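Local atomic coordinates of phosphoribosylaminoimidazole carboxylase, ATPase subunit (PDB entry 3AW8), a protein that probably catalyses the ATP-dependent conversion of 5-aminoimidazole ribonucleotide and bicarbonate to N5-carboxyaminoimidazole ribonucleotide in de novo purine synthesis. Residues E180-A185 / H264-W269; L198-H203 / L210-A215; G298-V303 / H338-R343. All blocks are in the same frame, centred on the assembly; numbering follows the deposited sequence.

Contact 1. Residues E180-A185 / H264-W269. With AMP (adenosine monophosphate), chain C.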
loop_
_atom_site.group_PDB
_atom_site.type_symbol
_atom_site.label_atom_id
_atom_site.label_comp_id
_atom_site.label_asym_id
_atom_site.label_seq_id
_atom_site.Cartn_x
_atom_site.Cartn_y
_atom_site.Cartn_z
ATOM N N GLU A 180 -11.220 3.610 26.318
ATOM C CA GLU A 180 -12.090 3.163 25.250
ATOM C C GLU A 180 -11.236 2.273 24.363
ATOM O O GLU A 180 -10.066 2.564 24.121
ATOM C CB GLU A 180 -12.624 4.359 24.458
ATOM C CG GLU A 180 -13.832 5.016 25.106
ATOM C CD GLU A 180 -14.340 6.218 24.336
ATOM O OE1 GLU A 180 -13.788 7.326 24.524
ATOM O OE2 GLU A 180 -15.288 6.056 23.534
ATOM N N VAL A 181 -11.803 1.163 23.914
ATOM C CA VAL A 181 -11.073 0.261 23.043
ATOM C C VAL A 181 -12.012 -0.231 21.956
ATOM O O VAL A 181 -13.227 -0.072 22.056
ATOM C CB VAL A 181 -10.482 -0.953 23.828
ATOM C CG1 VAL A 181 -9.506 -0.454 24.886
ATOM C CG2 VAL A 181 -11.593 -1.784 24.459
ATOM N N SER A 182 -11.453 -0.806 20.901
ATOM C CA SER A 182 -12.280 -1.318 19.818
ATOM C C SER A 182 -11.639 -2.568 19.265
ATOM O O SER A 182 -10.424 -2.745 19.350
ATOM C CB SER A 182 -12.430 -0.278 18.704
ATOM O OG SER A 182 -11.225 -0.130 17.985
ATOM N N LEU A 183 -12.465 -3.441 18.708
ATOM C CA LEU A 183 -11.967 -4.679 18.136
ATOM C C LEU A 183 -12.444 -4.801 16.701
ATOM O O LEU A 183 -13.647 -4.866 16.447
ATOM C CB LEU A 183 -12.462 -5.883 18.944
ATOM C CG LEU A 183 -12.009 -7.237 18.392
ATOM C CD1 LEU A 183 -11.147 -7.937 19.418
ATOM C CD2 LEU A 183 -13.212 -8.088 18.035
ATOM N N LEU A 184 -11.510 -4.799 15.760
ATOM C CA LEU A 184 -11.880 -4.951 14.365
ATOM C C LEU A 184 -11.926 -6.453 14.108
ATOM O O LEU A 184 -10.973 -7.168 14.401
ATOM C CB LEU A 184 -10.851 -4.287 13.440
ATOM C CG LEU A 184 -10.703 -2.763 13.472
ATOM C CD1 LEU A 184 -12.075 -2.133 13.475
ATOM C CD2 LEU A 184 -9.932 -2.319 14.705
ATOM N N ALA A 185 -13.044 -6.932 13.584
ATOM C CA ALA A 185 -13.193 -8.351 13.295
ATOM C C ALA A 185 -13.619 -8.521 11.850
ATOM O O ALA A 185 -14.167 -7.601 11.240
ATOM C CB ALA A 185 -14.233 -8.980 14.228
ATOM N N HIS A 264 -12.931 0.646 9.872
ATOM C CA HIS A 264 -13.069 1.726 10.834
ATOM C C HIS A 264 -11.793 2.533 11.008
ATOM O O HIS A 264 -10.695 2.027 10.782
ATOM C CB HIS A 264 -13.505 1.109 12.165
ATOM C CG HIS A 264 -14.035 2.091 13.154
ATOM N ND1 HIS A 264 -13.276 2.587 14.191
ATOM C CD2 HIS A 264 -15.260 2.657 13.278
ATOM C CE1 HIS A 264 -14.011 3.413 14.914
ATOM N NE2 HIS A 264 -15.218 3.473 14.382
ATOM N N ASN A 265 -11.967 3.789 11.412
ATOM C CA ASN A 265 -10.880 4.733 11.634
ATOM C C ASN A 265 -9.857 4.203 12.635
ATOM O O ASN A 265 -8.652 4.415 12.478
ATOM C CB ASN A 265 -11.465 6.051 12.137
ATOM C CG ASN A 265 -10.485 7.212 12.050
ATOM O OD1 ASN A 265 -10.886 8.368 12.203
ATOM N ND2 ASN A 265 -9.202 6.920 11.806
ATOM N N SER A 266 -10.336 3.510 13.659
ATOM C CA SER A 266 -9.454 2.961 14.680
ATOM C C SER A 266 -8.619 1.799 14.147
ATOM O O SER A 266 -7.925 1.137 14.908
ATOM C CB SER A 266 -10.272 2.481 15.877
ATOM O OG SER A 266 -10.970 1.293 15.557
ATOM N N GLY A 267 -8.683 1.549 12.844
ATOM C CA GLY A 267 -7.919 0.452 12.275
ATOM C C GLY A 267 -6.974 0.831 11.147
ATOM O O GLY A 267 -6.347 -0.042 10.540
ATOM N N HIS A 268 -6.852 2.124 10.859
ATOM C CA HIS A 268 -5.980 2.548 9.781
ATOM C C HIS A 268 -4.546 2.140 10.013
ATOM O O HIS A 268 -3.763 2.079 9.069
ATOM C CB HIS A 268 -6.062 4.054 9.579
ATOM C CG HIS A 268 -7.418 4.524 9.171
ATOM N ND1 HIS A 268 -8.362 3.677 8.629
ATOM C CD2 HIS A 268 -7.988 5.751 9.213
ATOM C CE1 HIS A 268 -9.458 4.364 8.358
ATOM N NE2 HIS A 268 -9.257 5.623 8.702
ATOM N N TRP A 269 -4.194 1.853 11.262
ATOM C CA TRP A 269 -2.821 1.446 11.577
ATOM C C TRP A 269 -2.476 0.081 10.964
ATOM O O TRP A 269 -1.301 -0.276 10.862
ATOM C CB TRP A 269 -2.612 1.369 13.089
ATOM C CG TRP A 269 -3.486 0.347 13.745
ATOM C CD1 TRP A 269 -4.771 0.523 14.177
ATOM C CD2 TRP A 269 -3.172 -1.031 13.973
ATOM N NE1 TRP A 269 -5.276 -0.661 14.656
ATOM C CE2 TRP A 269 -4.315 -1.632 14.544
ATOM C CE3 TRP A 269 -2.038 -1.819 13.747
ATOM C CZ2 TRP A 269 -4.357 -2.988 14.896
ATOM C CZ3 TRP A 269 -2.080 -3.175 14.094
ATOM C CH2 TRP A 269 -3.234 -3.740 14.664
HETATM P P AMP C . -20.619 8.802 19.914
HETATM O O1P AMP C . -19.770 8.241 18.829
HETATM O O2P AMP C . -21.106 7.608 20.889
HETATM O O3P AMP C . -21.902 9.530 19.267
HETATM O "O5'" AMP C . -19.773 9.897 20.767
HETATM C "C5'" AMP C . -18.650 9.235 21.379
HETATM C "C4'" AMP C . -17.996 10.172 22.415
HETATM O "O4'" AMP C . -18.903 10.449 23.533
HETATM C "C3'" AMP C . -16.717 9.556 23.010
HETATM O "O3'" AMP C . -15.691 10.550 23.127
HETATM C "C2'" AMP C . -17.147 8.991 24.371
HETATM O "O2'" AMP C . -16.107 9.146 25.347
HETATM C "C1'" AMP C . -18.425 9.775 24.745
HETATM N N9 AMP C . -19.466 8.858 25.274
HETATM C C8 AMP C . -20.435 8.211 24.549
HETATM N N7 AMP C . -21.183 7.486 25.329
HETATM C C5 AMP C . -20.756 7.613 26.601
HETATM C C6 AMP C . -21.161 7.081 27.856
HETATM N N6 AMP C . -22.238 6.214 27.938
HETATM N N1 AMP C . -20.477 7.438 28.967
HETATM C C2 AMP C . -19.432 8.276 28.909
HETATM N N3 AMP C . -19.020 8.798 27.750
HETATM C C4 AMP C . -19.642 8.498 26.588
#
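The hydroxyl of Ser-266 is held by two polar groups: its OG lies 2.8 Å from OG of Ser-182 across the contact and 3.0 Å from ND1 of His-264 in its own loop. Each serine places OG between its backbone N and carbonyl carbon (chi1 72° in Ser-182, 73° in Ser-266), which brings the two hydroxyls together. The backbone N-H of Ser-266 is directed at the same ND1, with N 3.1 Å away and well out of the imidazole plane. Together the two contacts probably limit turning of the ring. The polar chain runs on to Asn-201, whose OD1 also bonds Ser-182 OG, so the buried hydroxyl of Ser-182 has two partners. Leu-184 supplies the apolar half: its CD1 meets His-264 CB at 3.8 Å, the two side chains crossing at about a right angle, and its CD2 lies 4.2 Å from Gly-267 CA. Farther back along the strand, Glu-180 reaches the ligand with an extended chain, and its OE1 accepts the O2' hydroxyl of AMP at 3.1 Å. A carboxylate held out from a sheet strand to a ribose hydroxyl is characteristic of the nucleotide site of the ATP-grasp fold.

Contact 2. Residues L198-H203 / L210-A215. With AMP (adenosine monophosphate), chain C.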
loop_
_atom_site.group_PDB
_atom_site.type_symbol
_atom_site.label_atom_id
_atom_site.label_comp_id
_atom_site.label_asym_id
_atom_site.label_seq_id
_atom_site.Cartn_x
_atom_site.Cartn_y
_atom_site.Cartn_z
ATOM N N LEU A 198 -6.844 -5.905 20.102
ATOM C CA LEU A 198 -7.719 -4.848 20.578
ATOM C C LEU A 198 -6.939 -3.578 20.316
ATOM O O LEU A 198 -5.725 -3.625 20.151
ATOM C CB LEU A 198 -7.995 -4.990 22.082
ATOM C CG LEU A 198 -9.119 -5.935 22.526
ATOM C CD1 LEU A 198 -9.118 -6.040 24.037
ATOM C CD2 LEU A 198 -10.470 -5.415 22.037
ATOM N N VAL A 199 -7.625 -2.445 20.275
ATOM C CA VAL A 199 -6.961 -1.178 20.021
ATOM C C VAL A 199 -7.485 -0.156 21.017
ATOM O O VAL A 199 -8.681 -0.137 21.316
ATOM C CB VAL A 199 -7.250 -0.685 18.569
ATOM C CG1 VAL A 199 -6.599 0.673 18.324
ATOM C CG2 VAL A 199 -6.738 -1.702 17.564
ATOM N N GLU A 200 -6.593 0.678 21.546
ATOM C CA GLU A 200 -7.010 1.707 22.485
ATOM C C GLU A 200 -7.236 2.997 21.712
ATOM O O GLU A 200 -6.328 3.499 21.042
ATOM C CB GLU A 200 -5.950 1.928 23.559
ATOM C CG GLU A 200 -6.173 3.203 24.348
ATOM C CD GLU A 200 -5.229 3.351 25.510
ATOM O OE1 GLU A 200 -5.098 4.493 26.009
ATOM O OE2 GLU A 200 -4.631 2.328 25.927
ATOM N N ASN A 201 -8.443 3.539 21.813
ATOM C CA ASN A 201 -8.778 4.762 21.091
ATOM C C ASN A 201 -9.022 5.928 22.032
ATOM O O ASN A 201 -9.682 5.781 23.053
ATOM C CB ASN A 201 -10.019 4.521 20.226
ATOM C CG ASN A 201 -9.963 3.192 19.501
ATOM O OD1 ASN A 201 -10.862 2.357 19.636
ATOM N ND2 ASN A 201 -8.895 2.983 18.735
ATOM N N ARG A 202 -8.480 7.089 21.690
ATOM C CA ARG A 202 -8.660 8.269 22.514
ATOM C C ARG A 202 -9.373 9.334 21.725
ATOM O O ARG A 202 -8.930 9.718 20.643
ATOM C CB ARG A 202 -7.317 8.812 22.987
ATOM C CG ARG A 202 -6.553 7.841 23.838
ATOM C CD ARG A 202 -5.338 8.504 24.413
ATOM N NE ARG A 202 -4.585 7.571 25.234
ATOM C CZ ARG A 202 -3.389 7.836 25.741
ATOM N NH1 ARG A 202 -2.818 9.013 25.505
ATOM N NH2 ARG A 202 -2.767 6.923 26.473
ATOM N N HIS A 203 -10.478 9.812 22.276
ATOM C CA HIS A 203 -11.269 10.827 21.617
ATOM C C HIS A 203 -11.097 12.151 22.325
ATOM O O HIS A 203 -10.744 12.193 23.501
ATOM C CB HIS A 203 -12.743 10.429 21.639
ATOM C CG HIS A 203 -13.009 9.082 21.045
ATOM N ND1 HIS A 203 -13.086 8.869 19.685
ATOM C CD2 HIS A 203 -13.158 7.867 21.625
ATOM C CE1 HIS A 203 -13.269 7.581 19.453
ATOM N NE2 HIS A 203 -13.316 6.951 20.614
ATOM N N LEU A 210 -6.396 9.577 18.626
ATOM C CA LEU A 210 -5.268 8.666 18.643
ATOM C C LEU A 210 -5.665 7.223 18.898
ATOM O O LEU A 210 -6.562 6.950 19.698
ATOM C CB LEU A 210 -4.284 9.103 19.732
ATOM C CG LEU A 210 -3.008 8.274 19.884
ATOM C CD1 LEU A 210 -1.938 8.839 18.956
ATOM C CD2 LEU A 210 -2.529 8.308 21.330
ATOM N N SER A 211 -4.978 6.300 18.232
ATOM C CA SER A 211 -5.235 4.873 18.404
ATOM C C SER A 211 -3.932 4.131 18.706
ATOM O O SER A 211 -2.945 4.263 17.974
ATOM C CB SER A 211 -5.892 4.279 17.148
ATOM O OG SER A 211 -7.284 4.553 17.102
ATOM N N LEU A 212 -3.928 3.359 19.789
ATOM C CA LEU A 212 -2.744 2.608 20.170
ATOM C C LEU A 212 -2.995 1.119 19.980
ATOM O O LEU A 212 -3.918 0.554 20.572
ATOM C CB LEU A 212 -2.373 2.917 21.624
ATOM C CG LEU A 212 -1.996 4.391 21.820
ATOM C CD1 LEU A 212 -1.921 4.752 23.302
ATOM C CD2 LEU A 212 -0.675 4.648 21.126
ATOM N N ALA A 213 -2.175 0.492 19.143
ATOM C CA ALA A 213 -2.313 -0.929 18.861
ATOM C C ALA A 213 -0.980 -1.665 18.949
ATOM O O ALA A 213 0.038 -1.185 18.451
ATOM C CB ALA A 213 -2.922 -1.126 17.471
ATOM N N PRO A 214 -0.967 -2.837 19.606
ATOM C CA PRO A 214 -2.139 -3.444 20.245
ATOM C C PRO A 214 -2.518 -2.612 21.465
ATOM O O PRO A 214 -1.724 -1.789 21.917
ATOM C CB PRO A 214 -1.635 -4.829 20.636
ATOM C CG PRO A 214 -0.594 -5.112 19.603
ATOM C CD PRO A 214 0.136 -3.804 19.529
ATOM N N ALA A 215 -3.718 -2.805 22.001
ATOM C CA ALA A 215 -4.117 -2.042 23.177
ATOM C C ALA A 215 -3.062 -2.257 24.265
ATOM O O ALA A 215 -2.834 -3.382 24.717
ATOM C CB ALA A 215 -5.484 -2.498 23.663
HETATM P P AMP C . -20.619 8.802 19.914
HETATM O O1P AMP C . -19.770 8.241 18.829
HETATM O O2P AMP C . -21.106 7.608 20.889
HETATM O O3P AMP C . -21.902 9.530 19.267
HETATM O "O5'" AMP C . -19.773 9.897 20.767
HETATM C "C5'" AMP C . -18.650 9.235 21.379
HETATM C "C4'" AMP C . -17.996 10.172 22.415
HETATM O "O4'" AMP C . -18.903 10.449 23.533
HETATM C "C3'" AMP C . -16.717 9.556 23.010
HETATM O "O3'" AMP C . -15.691 10.550 23.127
HETATM C "C2'" AMP C . -17.147 8.991 24.371
HETATM O "O2'" AMP C . -16.107 9.146 25.347
HETATM C "C1'" AMP C . -18.425 9.775 24.745
HETATM N N9 AMP C . -19.466 8.858 25.274
HETATM C C8 AMP C . -20.435 8.211 24.549
HETATM N N7 AMP C . -21.183 7.486 25.329
HETATM C C5 AMP C . -20.756 7.613 26.601
HETATM C C6 AMP C . -21.161 7.081 27.856
HETATM N N6 AMP C . -22.238 6.214 27.938
HETATM N N1 AMP C . -20.477 7.438 28.967
HETATM C C2 AMP C . -19.432 8.276 28.909
HETATM N N3 AMP C . -19.020 8.798 27.750
HETATM C C4 AMP C . -19.642 8.498 26.588
#
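A beta hairpin of the ATP-grasp domain, made by strands 193-204 and 207-213, brings Glu-200 opposite Leu-212 and Arg-202 opposite Leu-210 as antiparallel hydrogen-bonded pairs. Glu-200 and Leu-212 exchange two backbone bonds, with Leu-212 N 2.7 Å from Glu-200 O. One further backbone bond, from Ala-215 N to Leu-198 O (2.9 Å), follows the cis peptide before Pro-214, with the donor well above the carbonyl plane. Between the two pairs Asn-201 faces Ser-211, and its ND2 donates to Ser-211 OG at 2.8 Å, the hydroxyl tilted 24° from the amide plane. The amide, whose OD1 also serves Ser-182, thus joins the hairpin to strand 179-187. An alanine here would probably leave Ser-211 OG without this donor, deprive Ser-182 OG of one partner and open a gap on that face of the sheet, beside Ser-211 and Ser-266. At the far end, CB of His-203 lies 3.3 Å from O3' of AMP. Glu-200 and Arg-202 occupy the other face of the sheet from Asn-201. Arg-202 NE bonds Glu-200 OE1 at 3.2 Å as a salt bridge, while Glu-200 OE2 pairs with Arg-179. Leu-212 CD1 lies over one face of the Arg-202 guanidinium, 3.9 Å from NH2.

Contact 3. Residues G298-V303 / H338-R343; sequences GQSAMV and HITLRR
Strands 299-303 and 338-343 run antiparallel at 164°, their axes 4.6 Å apart, and six backbone hydrogen bonds link the pairs Gln-299 with Arg-343, Ala-301 with Leu-341 and Val-303 with Ile-339. They belong to the C-terminal domain, yet they extend the same antiparallel sheet that runs through the ATP-grasp domain. The alternation of a beta strand then sorts the side chains. Ala-301, Val-303, Ile-339 and Leu-341 make the apolar middle of one face, with Gln-299 and Arg-343 at its end and helix 346-357 packed over Ala-301. There Val-303 places CG2 between its backbone N and carbonyl carbon, and that methyl meets Ile-339 CB at 3.9 Å, the side chains crossing obliquely. Ser-300, Met-302, Thr-340 and Arg-342 lie on the opposite face. Met-302, bent at its second and third torsions, crosses His-338 at about a right angle. Its SD stands 4.0 Å from His-338 CB and 4.8 Å from the ring centroid, an oblique sulfur-aromatic contact. The imidazole is fixed further by ND1, bonded to Tyr-326 OH, and by stacking on the ring of His-324. Arg-342 leaves the sheet toward the dimer interface, where its NH2 forms a salt bridge with Glu-275 of the second subunit and its NH1 bonds Arg-297 O of its own chain. On the way out, its CG passes 3.6 Å from Ser-300 OG.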
loop_
_atom_site.group_PDB
_atom_site.type_symbol
_atom_site.label_atom_id
_atom_site.label_comp_id
_atom_site.label_asym_id
_atom_site.label_seq_id
_atom_site.Cartn_x
_atom_site.Cartn_y
_atom_site.Cartn_z
ATOM N N GLY A 298 4.986 -5.287 15.271
ATOM C CA GLY A 298 5.462 -4.380 16.297
ATOM C C GLY A 298 4.343 -3.613 16.969
ATOM O O GLY A 298 3.333 -4.193 17.362
ATOM N N GLN A 299 4.527 -2.304 17.098
ATOM C CA GLN A 299 3.546 -1.439 17.739
ATOM C C GLN A 299 3.213 -0.218 16.898
ATOM O O GLN A 299 4.084 0.383 16.275
ATOM C CB GLN A 299 4.071 -0.962 19.084
ATOM C CG GLN A 299 3.949 -1.944 20.208
ATOM C CD GLN A 299 4.596 -1.396 21.454
ATOM O OE1 GLN A 299 5.819 -1.245 21.508
ATOM N NE2 GLN A 299 3.783 -1.070 22.459
ATOM N N SER A 300 1.946 0.172 16.907
ATOM C CA SER A 300 1.528 1.310 16.118
ATOM C C SER A 300 0.770 2.352 16.906
ATOM O O SER A 300 0.128 2.054 17.911
ATOM C CB SER A 300 0.653 0.841 14.961
ATOM O OG SER A 300 1.355 -0.072 14.150
ATOM N N ALA A 301 0.862 3.581 16.425
ATOM C CA ALA A 301 0.170 4.709 17.008
ATOM C C ALA A 301 -0.454 5.383 15.793
ATOM O O ALA A 301 0.246 5.763 14.847
ATOM C CB ALA A 301 1.148 5.647 17.698
ATOM N N MET A 302 -1.773 5.508 15.818
ATOM C CA MET A 302 -2.515 6.107 14.721
ATOM C C MET A 302 -2.953 7.502 15.153
ATOM O O MET A 302 -3.745 7.636 16.085
ATOM C CB MET A 302 -3.737 5.216 14.427
ATOM C CG MET A 302 -4.437 5.406 13.081
ATOM S SD MET A 302 -5.359 6.940 12.906
ATOM C CE MET A 302 -6.512 6.809 14.306
ATOM N N VAL A 303 -2.435 8.546 14.515
ATOM C CA VAL A 303 -2.875 9.883 14.902
ATOM C C VAL A 303 -3.633 10.539 13.749
ATOM O O VAL A 303 -3.106 10.704 12.651
ATOM C CB VAL A 303 -1.681 10.813 15.399
ATOM C CG1 VAL A 303 -0.638 9.991 16.123
ATOM C CG2 VAL A 303 -1.050 11.575 14.251
ATOM N N HIS A 338 -4.146 10.935 8.101
ATOM C CA HIS A 338 -3.725 10.321 9.339
ATOM C C HIS A 338 -2.245 9.937 9.214
ATOM O O HIS A 338 -1.674 9.961 8.121
ATOM C CB HIS A 338 -4.600 9.104 9.687
ATOM C CG HIS A 338 -4.279 7.869 8.905
ATOM N ND1 HIS A 338 -4.907 7.550 7.719
ATOM C CD2 HIS A 338 -3.407 6.864 9.151
ATOM C CE1 HIS A 338 -4.438 6.399 7.272
ATOM N NE2 HIS A 338 -3.527 5.963 8.122
ATOM N N ILE A 339 -1.627 9.609 10.342
ATOM C CA ILE A 339 -0.227 9.223 10.372
ATOM C C ILE A 339 -0.068 7.974 11.213
ATOM O O ILE A 339 -0.465 7.954 12.370
ATOM C CB ILE A 339 0.652 10.314 11.023
ATOM C CG1 ILE A 339 0.542 11.624 10.246
ATOM C CG2 ILE A 339 2.098 9.838 11.090
ATOM C CD1 ILE A 339 1.215 12.778 10.944
ATOM N N THR A 340 0.508 6.928 10.641
ATOM C CA THR A 340 0.729 5.726 11.416
ATOM C C THR A 340 2.205 5.568 11.710
ATOM O O THR A 340 3.032 5.524 10.803
ATOM C CB THR A 340 0.223 4.473 10.709
ATOM O OG1 THR A 340 -1.211 4.478 10.715
ATOM C CG2 THR A 340 0.731 3.220 11.431
ATOM N N LEU A 341 2.516 5.509 13.000
ATOM C CA LEU A 341 3.878 5.348 13.484
ATOM C C LEU A 341 4.020 3.901 13.903
ATOM O O LEU A 341 3.337 3.438 14.815
ATOM C CB LEU A 341 4.115 6.268 14.681
ATOM C CG LEU A 341 5.484 6.266 15.367
ATOM C CD1 LEU A 341 6.582 6.639 14.383
ATOM C CD2 LEU A 341 5.449 7.254 16.522
ATOM N N ARG A 342 4.896 3.177 13.222
ATOM C CA ARG A 342 5.109 1.776 13.541
ATOM C C ARG A 342 6.556 1.531 13.954
ATOM O O ARG A 342 7.460 1.549 13.121
ATOM C CB ARG A 342 4.768 0.909 12.331
ATOM C CG ARG A 342 4.604 -0.560 12.648
ATOM C CD ARG A 342 4.849 -1.391 11.414
ATOM N NE ARG A 342 6.241 -1.288 10.999
ATOM C CZ ARG A 342 7.267 -1.750 11.709
ATOM N NH1 ARG A 342 7.054 -2.351 12.874
ATOM N NH2 ARG A 342 8.509 -1.610 11.264
ATOM N N ARG A 343 6.766 1.319 15.247
ATOM C CA ARG A 343 8.097 1.044 15.775
ATOM C C ARG A 343 8.070 -0.381 16.323
ATOM O O ARG A 343 7.014 -1.017 16.344
ATOM C CB ARG A 343 8.454 2.033 16.891
ATOM C CG ARG A 343 8.415 3.506 16.489
ATOM C CD ARG A 343 9.112 3.748 15.162
ATOM N NE ARG A 343 10.392 3.053 15.094
ATOM C CZ ARG A 343 11.078 2.836 13.973
ATOM N NH1 ARG A 343 10.615 3.260 12.804
ATOM N NH2 ARG A 343 12.229 2.180 14.021
#

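Overall arrangement
The three contacts lie along one antiparallel sheet, with loop 264-269 packed on it, from the nucleotide pocket into the C-terminal domain. Contacts 1 and 2, with centres about 7 Å apart, share neighbouring strands, joined by a probable backbone hydrogen bond from Ser-182 N to Val-199 O, and both touch AMP through Glu-180 and His-203. Contact 3 is centred about 10 Å from contact 2; there Ser-211 O and Met-302 N, 2.8 Å apart, probably bond strand 207-213 to strand 299-306. Loop 264-269 spans all three: Ser-266 touches Asn-201, while Trp-269 packs on Ser-300. Contact 3 lies farther from the ligand, the Met-302 side chain being about 13 Å from AMP between nearest atoms.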